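Local coordinates for quinoline 2-oxidoreductase large subunit (Pseudomonas putida, PDB 1T3Q), which probably hydroxylates quinoline at its molybdenum centre, carrying the molybdopterin cytosine dinucleotide cofactor as a member of the xanthine dehydrogenase family, at residues Ser50-Ala55 against Val136-Leu141; Val108-Gly113 against Ala157-Ala162; Leu345-Val350 against Arg403-Pro408; Leu417-Arg422 against Ser633-Ala638. All coordinates share one frame; numbering follows the deposited sequence.

Contact 1. Residues Ser50-Ala55 against Val136-Leu141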
loop_
_atom_site.group_PDB
_atom_site.type_symbol
_atom_site.label_atom_id
_atom_site.label_comp_id
_atom_site.label_asym_id
_atom_site.label_seq_id
_atom_site.Cartn_x
_atom_site.Cartn_y
_atom_site.Cartn_z
ATOM N N SER B 50 -19.099 -18.232 23.231
ATOM C CA SER B 50 -19.740 -19.166 24.136
ATOM C C SER B 50 -19.760 -18.620 25.557
ATOM O O SER B 50 -18.759 -18.093 26.053
ATOM C CB SER B 50 -18.998 -20.508 24.115
ATOM O OG SER B 50 -19.426 -21.345 25.174
ATOM N N PRO B 51 -20.917 -18.715 26.226
ATOM C CA PRO B 51 -21.039 -18.228 27.601
ATOM C C PRO B 51 -20.833 -19.388 28.573
ATOM O O PRO B 51 -20.935 -19.226 29.792
ATOM C CB PRO B 51 -22.460 -17.681 27.633
ATOM C CG PRO B 51 -23.188 -18.681 26.788
ATOM C CD PRO B 51 -22.248 -18.926 25.622
ATOM N N PHE B 52 -20.534 -20.561 28.019
ATOM C CA PHE B 52 -20.325 -21.762 28.822
ATOM C C PHE B 52 -18.968 -22.405 28.580
ATOM O O PHE B 52 -18.445 -22.378 27.466
ATOM C CB PHE B 52 -21.419 -22.796 28.530
ATOM C CG PHE B 52 -22.807 -22.308 28.824
ATOM C CD1 PHE B 52 -23.681 -21.993 27.790
ATOM C CD2 PHE B 52 -23.235 -22.146 30.139
ATOM C CE1 PHE B 52 -24.968 -21.521 28.061
ATOM C CE2 PHE B 52 -24.518 -21.676 30.421
ATOM C CZ PHE B 52 -25.387 -21.363 29.380
ATOM N N ALA B 53 -18.418 -23.005 29.630
ATOM C CA ALA B 53 -17.121 -23.665 29.553
ATOM C C ALA B 53 -17.188 -24.903 28.662
ATOM O O ALA B 53 -16.235 -25.219 27.951
ATOM C CB ALA B 53 -16.648 -24.049 30.951
ATOM N N HIS B 54 -18.318 -25.601 28.706
ATOM C CA HIS B 54 -18.500 -26.798 27.893
ATOM C C HIS B 54 -19.994 -26.971 27.648
ATOM O O HIS B 54 -20.767 -27.135 28.591
ATOM C CB HIS B 54 -17.946 -28.023 28.619
ATOM C CG HIS B 54 -17.791 -29.224 27.741
ATOM N ND1 HIS B 54 -17.629 -30.498 28.244
ATOM C CD2 HIS B 54 -17.749 -29.345 26.393
ATOM C CE1 HIS B 54 -17.495 -31.350 27.243
ATOM N NE2 HIS B 54 -17.564 -30.675 26.109
ATOM N N ALA B 55 -20.400 -26.932 26.387
ATOM C CA ALA B 55 -21.816 -27.056 26.073
ATOM C C ALA B 55 -22.087 -27.510 24.656
ATOM O O ALA B 55 -21.326 -27.218 23.734
ATOM C CB ALA B 55 -22.516 -25.719 26.316
ATOM N N VAL B 136 -28.977 -18.430 20.159
ATOM C CA VAL B 136 -28.298 -19.709 20.305
ATOM C C VAL B 136 -28.873 -20.503 21.473
ATOM O O VAL B 136 -29.093 -19.962 22.556
ATOM C CB VAL B 136 -26.779 -19.516 20.563
ATOM C CG1 VAL B 136 -26.076 -20.867 20.556
ATOM C CG2 VAL B 136 -26.181 -18.597 19.517
ATOM N N GLU B 137 -29.127 -21.787 21.250
ATOM C CA GLU B 137 -29.642 -22.643 22.310
ATOM C C GLU B 137 -28.531 -23.607 22.706
ATOM O O GLU B 137 -27.995 -24.333 21.866
ATOM C CB GLU B 137 -30.868 -23.433 21.841
ATOM N N TYR B 138 -28.189 -23.599 23.989
ATOM C CA TYR B 138 -27.139 -24.459 24.513
ATOM C C TYR B 138 -27.679 -25.524 25.444
ATOM O O TYR B 138 -28.821 -25.468 25.896
ATOM C CB TYR B 138 -26.114 -23.652 25.316
ATOM C CG TYR B 138 -25.303 -22.662 24.527
ATOM C CD1 TYR B 138 -25.703 -21.333 24.419
ATOM C CD2 TYR B 138 -24.127 -23.053 23.887
ATOM C CE1 TYR B 138 -24.950 -20.414 23.695
ATOM C CE2 TYR B 138 -23.370 -22.146 23.161
ATOM C CZ TYR B 138 -23.787 -20.828 23.070
ATOM O OH TYR B 138 -23.038 -19.926 22.350
ATOM N N GLU B 139 -26.817 -26.490 25.727
ATOM C CA GLU B 139 -27.101 -27.569 26.649
ATOM C C GLU B 139 -25.779 -27.717 27.388
ATOM O O GLU B 139 -24.873 -28.409 26.921
ATOM C CB GLU B 139 -27.423 -28.862 25.905
ATOM C CG GLU B 139 -27.806 -29.995 26.835
ATOM C CD GLU B 139 -27.635 -31.351 26.191
ATOM O OE1 GLU B 139 -28.164 -31.547 25.075
ATOM O OE2 GLU B 139 -26.974 -32.219 26.800
ATOM N N GLU B 140 -25.659 -27.040 28.527
ATOM C CA GLU B 140 -24.426 -27.084 29.303
ATOM C C GLU B 140 -24.015 -28.508 29.655
ATOM O O GLU B 140 -24.845 -29.334 30.028
ATOM C CB GLU B 140 -24.571 -26.247 30.577
ATOM C CG GLU B 140 -23.264 -26.051 31.327
ATOM C CD GLU B 140 -23.357 -24.985 32.402
ATOM O OE1 GLU B 140 -22.319 -24.682 33.029
ATOM O OE2 GLU B 140 -24.465 -24.451 32.618
ATOM N N LEU B 141 -22.724 -28.786 29.519
ATOM C CA LEU B 141 -22.172 -30.104 29.810
ATOM C C LEU B 141 -21.139 -29.986 30.925
ATOM O O LEU B 141 -20.612 -28.900 31.180
ATOM C CB LEU B 141 -21.492 -30.675 28.563
ATOM C CG LEU B 141 -22.327 -30.829 27.288
ATOM C CD1 LEU B 141 -21.411 -31.099 26.102
ATOM C CD2 LEU B 141 -23.332 -31.959 27.468
#
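Phe52 sets its CD1 and CE1 edge over one face of the Tyr138 ring, CD1 lying 3.7 Å from Tyr138 CG, in an offset edge-to-face pair with the planes 67° apart. Val136 CG1 lies against the opposite face of Tyr138, toward its rim. At the far end of this ring Pro51 meets it tip to tip, Pro51 CD standing 3.5 Å from Tyr138 CZ, while Ala55 CB approaches Tyr138 CD2. Glu140 CG, anti to its backbone N (chi1 -170°), starts an extended chain that crosses Phe52 at about a right angle on its CD2 and CE2 side and brings Glu140 OE2 to 3.5 Å from Phe52 CE2. Leu141 CD1 sits over a face of the His54 imidazole as a CH-pi contact, 4.0 Å from the ring centroid; His54 ND1 is hydrogen-bonded to Pro142 O. Between the backbones, Leu141 N donates to His54 O at 2.7 Å, next to the antiparallel non-hydrogen-bonded pair of Ala55 and Glu140. The loop leading into strand 55-61 is thus joined to edge strand 135-140 of the three-stranded antiparallel sheet in the a/b hammerhead domain. With one backbone bond between the segments, the contact relies largely on apolar and aromatic packing.

Contact 2. Residues Val108-Gly113 against Ala157-Ala162. With SO4 (sulfate ion), chain M.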
loop_
_atom_site.group_PDB
_atom_site.type_symbol
_atom_site.label_atom_id
_atom_site.label_comp_id
_atom_site.label_asym_id
_atom_site.label_seq_id
_atom_site.Cartn_x
_atom_site.Cartn_y
_atom_site.Cartn_z
ATOM N N VAL B 108 -20.543 -28.000 19.428
ATOM C CA VAL B 108 -20.122 -28.008 20.824
ATOM C C VAL B 108 -19.076 -26.921 21.067
ATOM O O VAL B 108 -18.270 -26.626 20.186
ATOM C CB VAL B 108 -19.514 -29.382 21.209
ATOM C CG1 VAL B 108 -18.313 -29.683 20.334
ATOM C CG2 VAL B 108 -19.122 -29.398 22.674
ATOM N N THR B 109 -19.111 -26.311 22.248
ATOM C CA THR B 109 -18.131 -25.287 22.599
ATOM C C THR B 109 -17.294 -25.875 23.725
ATOM O O THR B 109 -17.811 -26.615 24.561
ATOM C CB THR B 109 -18.799 -23.963 23.058
ATOM O OG1 THR B 109 -19.582 -24.181 24.239
ATOM C CG2 THR B 109 -19.701 -23.428 21.957
ATOM N N ARG B 110 -16.004 -25.551 23.756
ATOM C CA ARG B 110 -15.134 -26.123 24.770
ATOM C C ARG B 110 -14.469 -25.162 25.751
ATOM O O ARG B 110 -13.551 -25.544 26.469
ATOM C CB ARG B 110 -14.093 -26.999 24.089
ATOM C CG ARG B 110 -14.726 -28.056 23.175
ATOM C CD ARG B 110 -13.706 -29.079 22.731
ATOM N NE ARG B 110 -14.286 -30.150 21.927
ATOM C CZ ARG B 110 -14.431 -30.115 20.606
ATOM N NH1 ARG B 110 -14.966 -31.151 19.972
ATOM N NH2 ARG B 110 -14.036 -29.054 19.914
ATOM N N PHE B 111 -14.932 -23.920 25.775
ATOM C CA PHE B 111 -14.430 -22.937 26.727
ATOM C C PHE B 111 -15.166 -21.615 26.579
ATOM O O PHE B 111 -15.592 -21.248 25.485
ATOM C CB PHE B 111 -12.899 -22.760 26.608
ATOM C CG PHE B 111 -12.440 -22.014 25.382
ATOM C CD1 PHE B 111 -12.357 -20.621 25.388
ATOM C CD2 PHE B 111 -12.047 -22.699 24.240
ATOM C CE1 PHE B 111 -11.889 -19.927 24.278
ATOM C CE2 PHE B 111 -11.575 -22.010 23.115
ATOM C CZ PHE B 111 -11.494 -20.623 23.135
ATOM N N VAL B 112 -15.364 -20.930 27.699
ATOM C CA VAL B 112 -16.040 -19.645 27.684
ATOM C C VAL B 112 -15.183 -18.713 26.850
ATOM O O VAL B 112 -13.996 -18.536 27.131
ATOM C CB VAL B 112 -16.181 -19.069 29.105
ATOM C CG1 VAL B 112 -16.770 -17.665 29.044
ATOM C CG2 VAL B 112 -17.071 -19.977 29.939
ATOM N N GLY B 113 -15.782 -18.134 25.816
ATOM C CA GLY B 113 -15.053 -17.229 24.949
ATOM C C GLY B 113 -14.815 -17.776 23.556
ATOM O O GLY B 113 -14.431 -17.025 22.658
ATOM N N ALA B 157 -12.488 -32.762 28.804
ATOM C CA ALA B 157 -12.490 -31.406 28.252
ATOM C C ALA B 157 -12.724 -31.343 26.750
ATOM O O ALA B 157 -13.565 -30.578 26.275
ATOM C CB ALA B 157 -11.172 -30.704 28.594
ATOM N N ASN B 158 -11.976 -32.149 26.006
ATOM C CA ASN B 158 -12.067 -32.174 24.551
ATOM C C ASN B 158 -12.446 -33.585 24.106
ATOM O O ASN B 158 -11.627 -34.501 24.162
ATOM C CB ASN B 158 -10.715 -31.746 23.972
ATOM C CG ASN B 158 -10.740 -31.572 22.469
ATOM O OD1 ASN B 158 -10.056 -30.698 21.923
ATOM N ND2 ASN B 158 -11.505 -32.409 21.787
ATOM N N ASP B 159 -13.688 -33.750 23.658
ATOM C CA ASP B 159 -14.185 -35.060 23.245
ATOM C C ASP B 159 -13.512 -35.721 22.048
ATOM O O ASP B 159 -13.780 -36.889 21.760
ATOM C CB ASP B 159 -15.704 -35.015 23.009
ATOM C CG ASP B 159 -16.114 -34.005 21.952
ATOM O OD1 ASP B 159 -15.358 -33.794 20.983
ATOM O OD2 ASP B 159 -17.216 -33.434 22.082
ATOM N N THR B 160 -12.647 -34.999 21.344
ATOM C CA THR B 160 -11.957 -35.594 20.205
ATOM C C THR B 160 -10.689 -36.287 20.696
ATOM O O THR B 160 -9.983 -36.929 19.922
ATOM C CB THR B 160 -11.540 -34.538 19.156
ATOM O OG1 THR B 160 -10.534 -33.681 19.714
ATOM C CG2 THR B 160 -12.739 -33.703 18.726
ATOM N N LEU B 161 -10.407 -36.153 21.988
ATOM C CA LEU B 161 -9.211 -36.753 22.570
ATOM C C LEU B 161 -9.515 -37.978 23.421
ATOM O O LEU B 161 -10.658 -38.216 23.811
ATOM C CB LEU B 161 -8.474 -35.732 23.444
ATOM C CG LEU B 161 -8.082 -34.388 22.829
ATOM C CD1 LEU B 161 -7.325 -33.567 23.859
ATOM C CD2 LEU B 161 -7.233 -34.608 21.595
ATOM N N ALA B 162 -8.472 -38.749 23.708
ATOM C CA ALA B 162 -8.599 -39.931 24.542
ATOM C C ALA B 162 -8.104 -39.523 25.927
ATOM O O ALA B 162 -6.904 -39.572 26.212
ATOM C CB ALA B 162 -7.751 -41.058 23.985
HETATM S S SO4 M . -15.205 -30.381 16.350
HETATM O O1 SO4 M . -15.522 -31.579 17.152
HETATM O O2 SO4 M . -16.448 -29.645 16.049
HETATM O O3 SO4 M . -14.282 -29.510 17.105
HETATM O O4 SO4 M . -14.571 -30.790 15.084
HETATM O O HOH W 1 -15.406 -31.589 24.107
#
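Arg110, just after strand 108-109 in the a/b hammerhead domain, reaches to the type I beta turn Asn158-Leu161, in the loop between helix 147-152 and strand 165-170, which belongs to the molybdopterin cofactor-binding part of the chain. Its side chain runs extended from CG to NE, and the guanidinium presents different partners at its edge and over its faces. With CG between its backbone N and carbonyl carbon, Asp159 brings its carboxylate back to the guanidinium edge at about a right angle, the two planes 87° apart. The resulting salt bridge, Arg110 NH1 to Asp159 OD1 at 2.9 Å, lies close to the guanidinium plane but uses the syn side of OD1 from 34° out of the carboxylate plane. The Asn158 side-chain amide, by contrast, lies over the guanidinium, nearly parallel to it at 16°. Val108 CG1 packs over a face of the same group, 3.7 Å above its plane.

A sulfate ion, probably from the crystallisation liquor, occupies another part of the edge: Arg110 NH1 donates to its O1 and Arg110 NH2 to its O3. The NH2 group also donates to the hydroxyl of Tyr326, so the positive charge is probably balanced by several oxygens. The methyl Thr160 CG2 approaches both Arg110 NH1 and the sulfate. On the NE side a single water bridges to the turn: it accepts from Arg110 NE at 2.8 Å and from Asp159 N at 2.8 Å, and donates to Ala157 O at 3.0 Å.

Contact 3. Residues Leu345-Val350 against Arg403-Pro408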
loop_
_atom_site.group_PDB
_atom_site.type_symbol
_atom_site.label_atom_id
_atom_site.label_comp_id
_atom_site.label_asym_id
_atom_site.label_seq_id
_atom_site.Cartn_x
_atom_site.Cartn_y
_atom_site.Cartn_z
ATOM N N LEU B 345 17.372 -27.924 35.744
ATOM C CA LEU B 345 18.597 -27.882 36.540
ATOM C C LEU B 345 19.287 -26.536 36.408
ATOM O O LEU B 345 20.187 -26.201 37.182
ATOM C CB LEU B 345 19.566 -28.986 36.111
ATOM C CG LEU B 345 19.026 -30.407 36.275
ATOM C CD1 LEU B 345 20.093 -31.413 35.869
ATOM C CD2 LEU B 345 18.608 -30.618 37.718
ATOM N N GLY B 346 18.858 -25.774 35.412
ATOM C CA GLY B 346 19.437 -24.470 35.184
ATOM C C GLY B 346 20.954 -24.449 35.142
ATOM O O GLY B 346 21.596 -25.142 34.355
ATOM N N VAL B 347 21.520 -23.657 36.038
ATOM C CA VAL B 347 22.954 -23.433 36.125
ATOM C C VAL B 347 23.709 -24.355 37.095
ATOM O O VAL B 347 24.932 -24.250 37.244
ATOM C CB VAL B 347 23.146 -21.945 36.528
ATOM C CG1 VAL B 347 23.795 -21.818 37.878
ATOM C CG2 VAL B 347 23.872 -21.214 35.455
ATOM N N TYR B 348 22.989 -25.286 37.713
ATOM C CA TYR B 348 23.571 -26.144 38.734
ATOM C C TYR B 348 23.915 -27.582 38.383
ATOM O O TYR B 348 23.383 -28.157 37.439
ATOM C CB TYR B 348 22.636 -26.146 39.942
ATOM C CG TYR B 348 22.153 -24.762 40.323
ATOM C CD1 TYR B 348 22.935 -23.919 41.110
ATOM C CD2 TYR B 348 20.922 -24.287 39.869
ATOM C CE1 TYR B 348 22.499 -22.632 41.441
ATOM C CE2 TYR B 348 20.478 -23.007 40.190
ATOM C CZ TYR B 348 21.269 -22.187 40.975
ATOM O OH TYR B 348 20.826 -20.921 41.291
ATOM N N LYS B 349 24.812 -28.150 39.181
ATOM C CA LYS B 349 25.235 -29.530 39.021
ATOM C C LYS B 349 24.441 -30.373 40.021
ATOM O O LYS B 349 24.627 -30.264 41.231
ATOM C CB LYS B 349 26.744 -29.650 39.276
ATOM C CG LYS B 349 27.590 -28.914 38.238
ATOM C CD LYS B 349 29.089 -29.148 38.411
ATOM C CE LYS B 349 29.647 -28.444 39.634
ATOM N NZ LYS B 349 31.128 -28.619 39.739
ATOM N N VAL B 350 23.533 -31.192 39.501
ATOM C CA VAL B 350 22.694 -32.064 40.319
ATOM C C VAL B 350 22.820 -33.453 39.700
ATOM O O VAL B 350 22.274 -33.713 38.630
ATOM C CB VAL B 350 21.210 -31.614 40.279
ATOM C CG1 VAL B 350 20.391 -32.440 41.260
ATOM C CG2 VAL B 350 21.106 -30.127 40.613
ATOM N N ARG B 403 28.599 -23.205 45.515
ATOM C CA ARG B 403 28.936 -24.605 45.749
ATOM C C ARG B 403 28.243 -25.598 44.823
ATOM O O ARG B 403 28.545 -26.791 44.860
ATOM C CB ARG B 403 28.627 -24.969 47.204
ATOM C CG ARG B 403 29.348 -24.088 48.206
ATOM C CD ARG B 403 29.011 -24.462 49.632
ATOM N NE ARG B 403 29.707 -23.601 50.583
ATOM C CZ ARG B 403 29.725 -23.796 51.895
ATOM N NH1 ARG B 403 30.388 -22.960 52.679
ATOM N NH2 ARG B 403 29.084 -24.830 52.424
ATOM N N ASN B 404 27.327 -25.118 43.989
ATOM C CA ASN B 404 26.607 -26.012 43.087
ATOM C C ASN B 404 26.613 -25.599 41.623
ATOM O O ASN B 404 26.239 -26.378 40.746
ATOM C CB ASN B 404 25.167 -26.156 43.570
ATOM C CG ASN B 404 25.073 -26.900 44.880
ATOM O OD1 ASN B 404 25.240 -28.121 44.923
ATOM N ND2 ASN B 404 24.824 -26.171 45.963
ATOM N N VAL B 405 27.041 -24.372 41.355
ATOM C CA VAL B 405 27.065 -23.862 39.993
ATOM C C VAL B 405 28.157 -24.493 39.136
ATOM O O VAL B 405 29.190 -24.928 39.648
ATOM C CB VAL B 405 27.268 -22.324 39.998
ATOM C CG1 VAL B 405 28.683 -21.984 40.449
ATOM C CG2 VAL B 405 26.998 -21.762 38.638
ATOM N N VAL B 406 27.917 -24.568 37.831
ATOM C CA VAL B 406 28.931 -25.097 36.933
ATOM C C VAL B 406 30.049 -24.070 37.034
ATOM O O VAL B 406 29.834 -22.881 36.780
ATOM C CB VAL B 406 28.431 -25.175 35.476
ATOM C CG1 VAL B 406 29.584 -25.539 34.549
ATOM C CG2 VAL B 406 27.329 -26.215 35.360
ATOM N N MET B 407 31.234 -24.525 37.421
ATOM C CA MET B 407 32.382 -23.644 37.599
ATOM C C MET B 407 33.162 -23.360 36.319
ATOM O O MET B 407 33.084 -24.114 35.347
ATOM C CB MET B 407 33.326 -24.245 38.646
ATOM C CG MET B 407 32.724 -24.372 40.039
ATOM S SD MET B 407 32.522 -22.780 40.866
ATOM C CE MET B 407 34.211 -22.512 41.475
ATOM N N PRO B 408 33.931 -22.257 36.307
ATOM C CA PRO B 408 34.724 -21.886 35.134
ATOM C C PRO B 408 35.577 -23.058 34.647
ATOM O O PRO B 408 35.695 -23.303 33.444
ATOM C CB PRO B 408 35.570 -20.724 35.649
ATOM C CG PRO B 408 34.648 -20.067 36.643
ATOM C CD PRO B 408 34.083 -21.259 37.383
HETATM O O HOH W 2 26.442 -29.486 42.983
#
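Lys349 N donates to Asn404 O at 2.8 Å, and Val406 N returns a bond to Val347 O at 3.1 Å, both running nearly along the C=O axis. The acceptors also take weaker contacts, Tyr348 CA reaching Asn404 O and Val405 CA reaching Val347 O. A water donates to Lys349 O at 2.6 Å and to Asn404 OD1 at 2.7 Å; that OD1 also accepts from Phe312 N, while Asn404 ND2 serves the carbonyls of Ile400 and Gly310. The two backbone bonds frame a single beta bridge between Tyr348 and Val405, at the last residue of the type II' turn Leu345-Tyr348, and tie the loop before strand 352-360 to the loop following helix 397-402, within the molybdopterin cofactor-binding domain. A turn about its CG-CD bond (chi3 -71°) puts Lys349 CE 3.5 Å from Val405 O, and its NZ forms a salt bridge with Asp410. An alanine here would probably leave Asp410 without that charged mate and take away the packing of Lys349 CG on Val406 CG2. Val347 and Val405 lie side by side, with Val347 CG1 and Val405 CG2 only 3.3 Å apart, a tight contact. Tyr348 packs CD1 against Asn404 CB, its hydroxyl hydrogen-bonded to Glu383.

Contact 4. Residues Leu417-Arg422 against Ser633-Ala638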
loop_
_atom_site.group_PDB
_atom_site.type_symbol
_atom_site.label_atom_id
_atom_site.label_comp_id
_atom_site.label_asym_id
_atom_site.label_seq_id
_atom_site.Cartn_x
_atom_site.Cartn_y
_atom_site.Cartn_z
ATOM N N LEU B 417 20.524 -33.768 32.636
ATOM C CA LEU B 417 19.463 -33.712 31.640
ATOM C C LEU B 417 19.957 -33.468 30.215
ATOM O O LEU B 417 19.179 -33.120 29.326
ATOM C CB LEU B 417 18.423 -32.657 32.033
ATOM C CG LEU B 417 17.686 -32.950 33.349
ATOM C CD1 LEU B 417 16.648 -31.879 33.605
ATOM C CD2 LEU B 417 17.018 -34.315 33.276
ATOM N N GLY B 418 21.257 -33.647 30.009
ATOM C CA GLY B 418 21.822 -33.491 28.683
ATOM C C GLY B 418 22.106 -32.098 28.154
ATOM O O GLY B 418 22.275 -31.934 26.948
ATOM N N GLN B 419 22.148 -31.090 29.018
ATOM C CA GLN B 419 22.458 -29.750 28.535
ATOM C C GLN B 419 23.947 -29.525 28.746
ATOM O O GLN B 419 24.455 -29.678 29.857
ATOM C CB GLN B 419 21.665 -28.668 29.281
ATOM C CG GLN B 419 21.859 -27.277 28.660
ATOM C CD GLN B 419 21.158 -26.158 29.422
ATOM O OE1 GLN B 419 21.521 -25.836 30.553
ATOM N NE2 GLN B 419 20.151 -25.557 28.796
ATOM N N THR B 420 24.647 -29.172 27.678
ATOM C CA THR B 420 26.079 -28.934 27.771
ATOM C C THR B 420 26.384 -27.446 27.895
ATOM O O THR B 420 25.995 -26.650 27.041
ATOM C CB THR B 420 26.820 -29.496 26.535
ATOM O OG1 THR B 420 26.562 -30.903 26.425
ATOM C CG2 THR B 420 28.327 -29.275 26.666
ATOM N N HIS B 421 27.071 -27.078 28.971
ATOM C CA HIS B 421 27.454 -25.690 29.201
ATOM C C HIS B 421 28.840 -25.508 28.583
ATOM O O HIS B 421 29.766 -26.261 28.901
ATOM C CB HIS B 421 27.508 -25.391 30.703
ATOM C CG HIS B 421 26.246 -25.722 31.439
ATOM N ND1 HIS B 421 25.894 -27.012 31.775
ATOM C CD2 HIS B 421 25.260 -24.929 31.920
ATOM C CE1 HIS B 421 24.749 -26.998 32.435
ATOM N NE2 HIS B 421 24.342 -25.746 32.535
ATOM N N ARG B 422 28.990 -24.515 27.707
ATOM C CA ARG B 422 30.266 -24.285 27.034
ATOM C C ARG B 422 30.973 -22.970 27.363
ATOM O O ARG B 422 32.199 -22.934 27.466
ATOM C CB ARG B 422 30.071 -24.419 25.520
ATOM C CG ARG B 422 29.595 -25.814 25.114
ATOM C CD ARG B 422 29.499 -25.992 23.609
ATOM N NE ARG B 422 28.992 -27.324 23.280
ATOM C CZ ARG B 422 29.693 -28.447 23.410
ATOM N NH1 ARG B 422 29.142 -29.609 23.093
ATOM N NH2 ARG B 422 30.951 -28.410 23.834
ATOM N N SER B 633 24.727 -23.934 15.091
ATOM C CA SER B 633 25.170 -25.323 15.114
ATOM C C SER B 633 25.003 -25.994 16.471
ATOM O O SER B 633 25.171 -27.209 16.595
ATOM C CB SER B 633 26.636 -25.395 14.691
ATOM O OG SER B 633 27.442 -24.628 15.566
ATOM N N ASP B 634 24.658 -25.212 17.486
ATOM C CA ASP B 634 24.503 -25.754 18.828
ATOM C C ASP B 634 23.709 -24.749 19.663
ATOM O O ASP B 634 23.295 -23.697 19.159
ATOM C CB ASP B 634 25.904 -25.967 19.424
ATOM C CG ASP B 634 25.920 -26.904 20.619
ATOM O OD1 ASP B 634 27.030 -27.149 21.145
ATOM O OD2 ASP B 634 24.854 -27.401 21.040
ATOM N N LEU B 635 23.488 -25.073 20.931
ATOM C CA LEU B 635 22.770 -24.170 21.813
ATOM C C LEU B 635 23.599 -22.902 21.969
ATOM O O LEU B 635 24.819 -22.934 21.835
ATOM C CB LEU B 635 22.595 -24.794 23.199
ATOM C CG LEU B 635 21.940 -26.170 23.331
ATOM C CD1 LEU B 635 21.881 -26.543 24.802
ATOM C CD2 LEU B 635 20.545 -26.146 22.728
ATOM N N VAL B 636 22.927 -21.793 22.238
ATOM C CA VAL B 636 23.599 -20.519 22.478
ATOM C C VAL B 636 23.004 -20.066 23.811
ATOM O O VAL B 636 21.964 -19.410 23.854
ATOM C CB VAL B 636 23.294 -19.487 21.374
ATOM C CG1 VAL B 636 23.955 -18.143 21.710
ATOM C CG2 VAL B 636 23.824 -19.996 20.031
ATOM N N LEU B 637 23.671 -20.441 24.896
ATOM C CA LEU B 637 23.207 -20.134 26.242
ATOM C C LEU B 637 23.646 -18.790 26.806
ATOM O O LEU B 637 24.835 -18.512 26.893
ATOM C CB LEU B 637 23.670 -21.220 27.208
ATOM C CG LEU B 637 23.348 -22.664 26.818
ATOM C CD1 LEU B 637 23.904 -23.612 27.864
ATOM C CD2 LEU B 637 21.844 -22.829 26.672
ATOM N N ALA B 638 22.676 -17.966 27.189
ATOM C CA ALA B 638 22.974 -16.674 27.803
ATOM C C ALA B 638 22.791 -16.922 29.294
ATOM O O ALA B 638 22.278 -17.971 29.686
ATOM C CB ALA B 638 21.997 -15.613 27.317
#
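Gln419 holds CG anti to its backbone N (chi1 -173°) and stays extended through CD, which carries its amide to the tip of Leu637; Arg422, with CG anti to its carbonyl carbon, stretches out to NE beside Asp634. Arg422 NE donates to Asp634 OD1 at 2.9 Å, forming a salt bridge. The donor meets OD1 nearly along its C-O axis, but the oxygen is tilted 29° from the guanidinium plane, and the bond is bent at the hydrogen. Thr420 CG2 covers the centre of one guanidinium face, 3.6 Å above its plane. The second carboxylate oxygen turns back on its own segment, Asp634 OD2 accepting a weak bond from Leu635 N at 2.7 Å. An alanine in place of Asp634 would probably leave the Arg422 NE without its charged partner and the guanidinium freer to turn.

Away from the salt bridge, leucine methyls lie against the Gln419 side chain and the Thr420 carbonyl. Leu635 CD1 touches Gln419 CG at 3.9 Å, and Leu637 CD2 meets Gln419 NE2 at 3.8 Å, while the other branch, Leu637 CD1, lies 3.8 Å from Thr420 O. The Gln419 amide is anchored through OE1 to Asn464. The short runs 419-422 and 634-637 point 84° apart and exchange no backbone bond. The small sheet of strands 413-414 and 420-421 lies across the beginning of strand 636-649, part of the second molybdopterin cofactor-binding domain, with strand 454-467 beside both and helix 471-476 packing on Gln419 and Leu635.

Along the chain, contacts 1 and 2 alternate their segments, and contacts 3 and 4 follow in series. Contacts 1 and 2 lie with centres 11 Å apart and share the sheet of strands 108-109, 55-61 and 135-140; Ala55 O and Thr109 N, 2.8 Å apart, probably form a hydrogen bond between them. Contact 2 carries this hammerhead unit on to the molybdopterin-binding region. Contacts 3 and 4, centres 13 Å apart, touch through Leu345 on Leu417 and Val406 on His421, and both border strand 454-467. The two pairs are about 38 to 51 Å apart between centres, so they lie in separate parts of the subunit; in contact 4 the Leu637 side chain is about 12 Å from the pterin cytosine dinucleotide.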